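Local atomic coordinates of putative cytochrome P450 120 (Synechocystis sp., PDB entry 2VE3), a protein that binds heme and retinoic acid and probably acts as a monooxygenase of the cytochrome P450 family. Residues I276-L287 with K300-L308. Sequence-based numbering, arbitrary orientation.
Sequences IRERVRQEQNKL and KMPYLDQVL
Glu283 and Tyr303 reach for each other's helix with the same first torsion: in each, CG stands anti to the backbone N (chi1 178° in Glu283, -179° in Tyr303), and from there the extended Glu283 chain carries its carboxylate to the start of helix 302-314, while the Tyr303 ring runs back toward helix 274-285. These two antiparallel helices, which correspond to J and K of the cytochrome P450 fold, illustrate how an acidic side chain of one helix can take up backbone NH groups in the first turn of another. Both carboxylate oxygens take part. OE2 of Glu283 receives Tyr303 N on its syn side at 2.7 Å, and OE1, also met syn but somewhat out of plane, receives Leu304 N at 3.1 Å. The two bonds fix the rotation of the carboxylate, whose negative charge probably interacts favourably with the helix dipole. An alanine in place of Glu283 would probably leave these two amides without their acceptors and open a gap beside Met301 and Pro302. Beside this carboxylate, the Tyr303 ring enters as a knob among Ile276, Arg279, Val280 and Glu283. The Arg279 guanidinium lies over one ring face, its plane tilted 34° from the ring, while NH1 also forms a salt bridge with Glu365. Toward the interior, Val280 CG1 touches Leu304 CD1 at 4.1 Å, and helix 394-411 covers both residues. At the other end of the interface, where helix 241-272 packs against Ile276 and Val307, CG2 of Ile276 lies 3.7 Å from CG2 of Val307 and 3.4 Å from OH of Tyr303.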
loop_
_atom_site.group_PDB
_atom_site.type_symbol
_atom_site.label_atom_id
_atom_site.label_comp_id
_atom_site.label_asym_id
_atom_site.label_seq_id
_atom_site.Cartn_x
_atom_site.Cartn_y
_atom_site.Cartn_z
ATOM N N ILE A 276 22.674 -10.023 -3.488
ATOM C CA ILE A 276 22.127 -8.833 -2.842
ATOM C C ILE A 276 21.802 -9.144 -1.380
ATOM O O ILE A 276 22.090 -8.345 -0.486
ATOM C CB ILE A 276 20.889 -8.265 -3.623
ATOM C CG1 ILE A 276 21.293 -7.963 -5.066
ATOM C CG2 ILE A 276 20.352 -7.012 -2.931
ATOM C CD1 ILE A 276 20.219 -7.376 -5.941
ATOM N N ARG A 277 21.246 -10.331 -1.151
ATOM C CA ARG A 277 20.953 -10.836 0.186
ATOM C C ARG A 277 22.198 -10.843 1.090
ATOM O O ARG A 277 22.127 -10.441 2.259
ATOM C CB ARG A 277 20.359 -12.246 0.059
ATOM C CG ARG A 277 19.835 -12.879 1.347
ATOM C CD ARG A 277 18.865 -13.977 0.973
ATOM N NE ARG A 277 19.443 -15.318 0.957
ATOM C CZ ARG A 277 19.086 -16.289 0.117
ATOM N NH1 ARG A 277 18.188 -16.070 -0.827
ATOM N NH2 ARG A 277 19.665 -17.475 0.192
ATOM N N GLU A 278 23.326 -11.296 0.541
ATOM C CA GLU A 278 24.588 -11.341 1.281
ATOM C C GLU A 278 25.156 -9.958 1.614
ATOM O O GLU A 278 25.729 -9.771 2.675
ATOM C CB GLU A 278 25.641 -12.126 0.500
ATOM C CG GLU A 278 25.454 -13.622 0.515
ATOM C CD GLU A 278 25.834 -14.262 1.842
ATOM O OE1 GLU A 278 26.466 -13.585 2.696
ATOM O OE2 GLU A 278 25.491 -15.451 2.025
ATOM N N ARG A 279 25.031 -9.009 0.689
ATOM C CA ARG A 279 25.495 -7.647 0.923
ATOM C C ARG A 279 24.722 -6.969 2.049
ATOM O O ARG A 279 25.291 -6.173 2.797
ATOM C CB ARG A 279 25.407 -6.802 -0.345
ATOM C CG ARG A 279 26.289 -7.274 -1.510
ATOM C CD ARG A 279 26.389 -6.201 -2.592
ATOM N NE ARG A 279 26.837 -4.919 -2.039
ATOM C CZ ARG A 279 26.696 -3.734 -2.631
ATOM N NH1 ARG A 279 26.095 -3.638 -3.817
ATOM N NH2 ARG A 279 27.156 -2.633 -2.027
ATOM N N VAL A 280 23.429 -7.275 2.152
ATOM C CA VAL A 280 22.593 -6.823 3.276
ATOM C C VAL A 280 23.129 -7.416 4.583
ATOM O O VAL A 280 23.241 -6.720 5.599
ATOM C CB VAL A 280 21.086 -7.201 3.085
ATOM C CG1 VAL A 280 20.274 -6.916 4.352
ATOM C CG2 VAL A 280 20.486 -6.465 1.915
ATOM N N ARG A 281 23.461 -8.704 4.532
ATOM C CA ARG A 281 23.960 -9.439 5.677
ATOM C C ARG A 281 25.327 -8.913 6.113
ATOM O O ARG A 281 25.593 -8.801 7.298
ATOM C CB ARG A 281 24.026 -10.939 5.368
ATOM C CG ARG A 281 24.259 -11.824 6.602
ATOM C CD ARG A 281 24.041 -13.317 6.303
ATOM N NE ARG A 281 22.620 -13.658 6.160
ATOM C CZ ARG A 281 22.089 -14.324 5.131
ATOM N NH1 ARG A 281 22.840 -14.757 4.120
ATOM N NH2 ARG A 281 20.790 -14.578 5.125
ATOM N N GLN A 282 26.178 -8.608 5.137
ATOM C CA GLN A 282 27.503 -8.048 5.371
ATOM C C GLN A 282 27.376 -6.696 6.072
ATOM O O GLN A 282 28.204 -6.339 6.917
ATOM C CB GLN A 282 28.261 -7.911 4.041
ATOM C CG GLN A 282 29.650 -7.262 4.161
ATOM C CD GLN A 282 30.346 -6.988 2.816
ATOM O OE1 GLN A 282 31.547 -7.256 2.661
ATOM N NE2 GLN A 282 29.601 -6.438 1.851
ATOM N N GLU A 283 26.326 -5.953 5.719
ATOM C CA GLU A 283 26.052 -4.657 6.316
ATOM C C GLU A 283 25.667 -4.791 7.782
ATOM O O GLU A 283 26.175 -4.051 8.624
ATOM C CB GLU A 283 24.965 -3.912 5.535
ATOM C CG GLU A 283 24.592 -2.567 6.124
ATOM C CD GLU A 283 23.549 -1.840 5.306
ATOM O OE1 GLU A 283 22.399 -2.344 5.185
ATOM O OE2 GLU A 283 23.892 -0.761 4.791
ATOM N N GLN A 284 24.777 -5.737 8.084
ATOM C CA GLN A 284 24.307 -5.931 9.463
ATOM C C GLN A 284 25.341 -6.647 10.334
ATOM O O GLN A 284 25.127 -6.815 11.544
ATOM C CB GLN A 284 22.946 -6.645 9.511
ATOM C CG GLN A 284 22.870 -7.888 8.663
ATOM C CD GLN A 284 21.570 -8.653 8.799
ATOM O OE1 GLN A 284 20.473 -8.120 8.617
ATOM N NE2 GLN A 284 21.693 -9.921 9.106
ATOM N N ASN A 285 26.450 -7.062 9.717
ATOM C CA ASN A 285 27.548 -7.734 10.419
ATOM C C ASN A 285 28.628 -6.753 10.853
ATOM O O ASN A 285 29.283 -6.958 11.878
ATOM C CB ASN A 285 28.168 -8.842 9.558
ATOM C CG ASN A 285 27.318 -10.110 9.509
ATOM O OD1 ASN A 285 27.660 -11.059 8.808
ATOM N ND2 ASN A 285 26.213 -10.129 10.242
ATOM N N LYS A 286 28.814 -5.700 10.059
ATOM C CA LYS A 286 29.701 -4.595 10.418
ATOM C C LYS A 286 29.098 -3.745 11.547
ATOM O O LYS A 286 29.701 -2.763 11.996
ATOM C CB LYS A 286 30.008 -3.727 9.192
ATOM C CG LYS A 286 30.830 -4.430 8.115
ATOM C CD LYS A 286 31.306 -3.447 7.041
ATOM C CE LYS A 286 31.433 -4.115 5.671
ATOM N NZ LYS A 286 32.260 -5.369 5.682
ATOM N N LEU A 287 27.896 -4.118 11.986
ATOM C CA LEU A 287 27.271 -3.522 13.159
ATOM C C LEU A 287 27.463 -4.489 14.307
ATOM O O LEU A 287 28.562 -5.016 14.506
ATOM C CB LEU A 287 25.770 -3.284 12.926
ATOM C CG LEU A 287 25.292 -2.352 11.809
ATOM C CD1 LEU A 287 23.774 -2.390 11.718
ATOM C CD2 LEU A 287 25.781 -0.927 12.025
ATOM N N LYS A 300 21.138 2.677 10.727
ATOM C CA LYS A 300 22.503 2.435 10.254
ATOM C C LYS A 300 22.532 1.423 9.096
ATOM O O LYS A 300 23.473 0.628 8.959
ATOM C CB LYS A 300 23.381 1.929 11.407
ATOM C CG LYS A 300 23.621 2.923 12.545
ATOM C CD LYS A 300 24.932 2.582 13.257
ATOM C CE LYS A 300 25.168 3.435 14.507
ATOM N NZ LYS A 300 24.548 2.820 15.727
ATOM N N MET A 301 21.508 1.451 8.253
ATOM C CA MET A 301 21.413 0.473 7.169
ATOM C C MET A 301 21.188 1.138 5.815
ATOM O O MET A 301 20.127 0.949 5.214
ATOM C CB MET A 301 20.296 -0.545 7.467
ATOM C CG MET A 301 20.576 -1.469 8.641
ATOM S SD MET A 301 19.092 -2.277 9.307
ATOM C CE MET A 301 19.832 -3.135 10.691
ATOM N N PRO A 302 22.175 1.925 5.331
ATOM C CA PRO A 302 22.077 2.608 4.037
ATOM C C PRO A 302 21.923 1.684 2.815
ATOM O O PRO A 302 21.211 2.041 1.871
ATOM C CB PRO A 302 23.411 3.375 3.939
ATOM C CG PRO A 302 24.345 2.637 4.839
ATOM C CD PRO A 302 23.456 2.241 5.994
ATOM N N TYR A 303 22.607 0.542 2.802
ATOM C CA TYR A 303 22.464 -0.368 1.676
ATOM C C TYR A 303 21.087 -1.050 1.665
ATOM O O TYR A 303 20.487 -1.193 0.610
ATOM C CB TYR A 303 23.577 -1.420 1.640
ATOM C CG TYR A 303 23.424 -2.340 0.458
ATOM C CD1 TYR A 303 23.691 -1.889 -0.829
ATOM C CD2 TYR A 303 22.961 -3.655 0.625
ATOM C CE1 TYR A 303 23.538 -2.717 -1.916
ATOM C CE2 TYR A 303 22.784 -4.490 -0.468
ATOM C CZ TYR A 303 23.081 -4.016 -1.725
ATOM O OH TYR A 303 22.927 -4.831 -2.801
ATOM N N LEU A 304 20.594 -1.468 2.835
ATOM C CA LEU A 304 19.249 -2.046 2.936
ATOM C C LEU A 304 18.216 -1.011 2.486
ATOM O O LEU A 304 17.281 -1.342 1.746
ATOM C CB LEU A 304 18.950 -2.552 4.355
ATOM C CG LEU A 304 17.547 -3.103 4.634
ATOM C CD1 LEU A 304 17.205 -4.293 3.721
ATOM C CD2 LEU A 304 17.367 -3.503 6.083
ATOM N N ASP A 305 18.409 0.240 2.911
ATOM C CA ASP A 305 17.622 1.359 2.400
ATOM C C ASP A 305 17.465 1.328 0.875
ATOM O O ASP A 305 16.349 1.488 0.370
ATOM C CB ASP A 305 18.236 2.699 2.809
ATOM C CG ASP A 305 17.895 3.106 4.230
ATOM O OD1 ASP A 305 17.134 2.403 4.934
ATOM O OD2 ASP A 305 18.417 4.154 4.651
ATOM N N GLN A 306 18.584 1.151 0.155
ATOM C CA GLN A 306 18.578 1.056 -1.319
ATOM C C GLN A 306 17.769 -0.125 -1.875
ATOM O O GLN A 306 17.043 0.013 -2.855
ATOM C CB GLN A 306 19.998 0.924 -1.842
ATOM C CG GLN A 306 20.819 2.208 -1.797
ATOM C CD GLN A 306 22.184 2.009 -2.434
ATOM O OE1 GLN A 306 22.311 1.406 -3.514
ATOM N NE2 GLN A 306 23.216 2.504 -1.761
ATOM N N VAL A 307 17.957 -1.293 -1.273
ATOM C CA VAL A 307 17.249 -2.520 -1.680
ATOM C C VAL A 307 15.731 -2.305 -1.554
ATOM O O VAL A 307 14.942 -2.703 -2.432
ATOM C CB VAL A 307 17.730 -3.705 -0.816
ATOM C CG1 VAL A 307 16.883 -4.951 -1.044
ATOM C CG2 VAL A 307 19.195 -3.983 -1.087
ATOM N N LEU A 308 15.328 -1.651 -0.472
ATOM C CA LEU A 308 13.911 -1.480 -0.190
ATOM C C LEU A 308 13.266 -0.443 -1.118
ATOM O O LEU A 308 12.154 -0.667 -1.593
ATOM C CB LEU A 308 13.672 -1.224 1.306
ATOM C CG LEU A 308 14.069 -2.357 2.256
ATOM C CD1 LEU A 308 13.925 -1.923 3.721
ATOM C CD2 LEU A 308 13.272 -3.647 2.004
#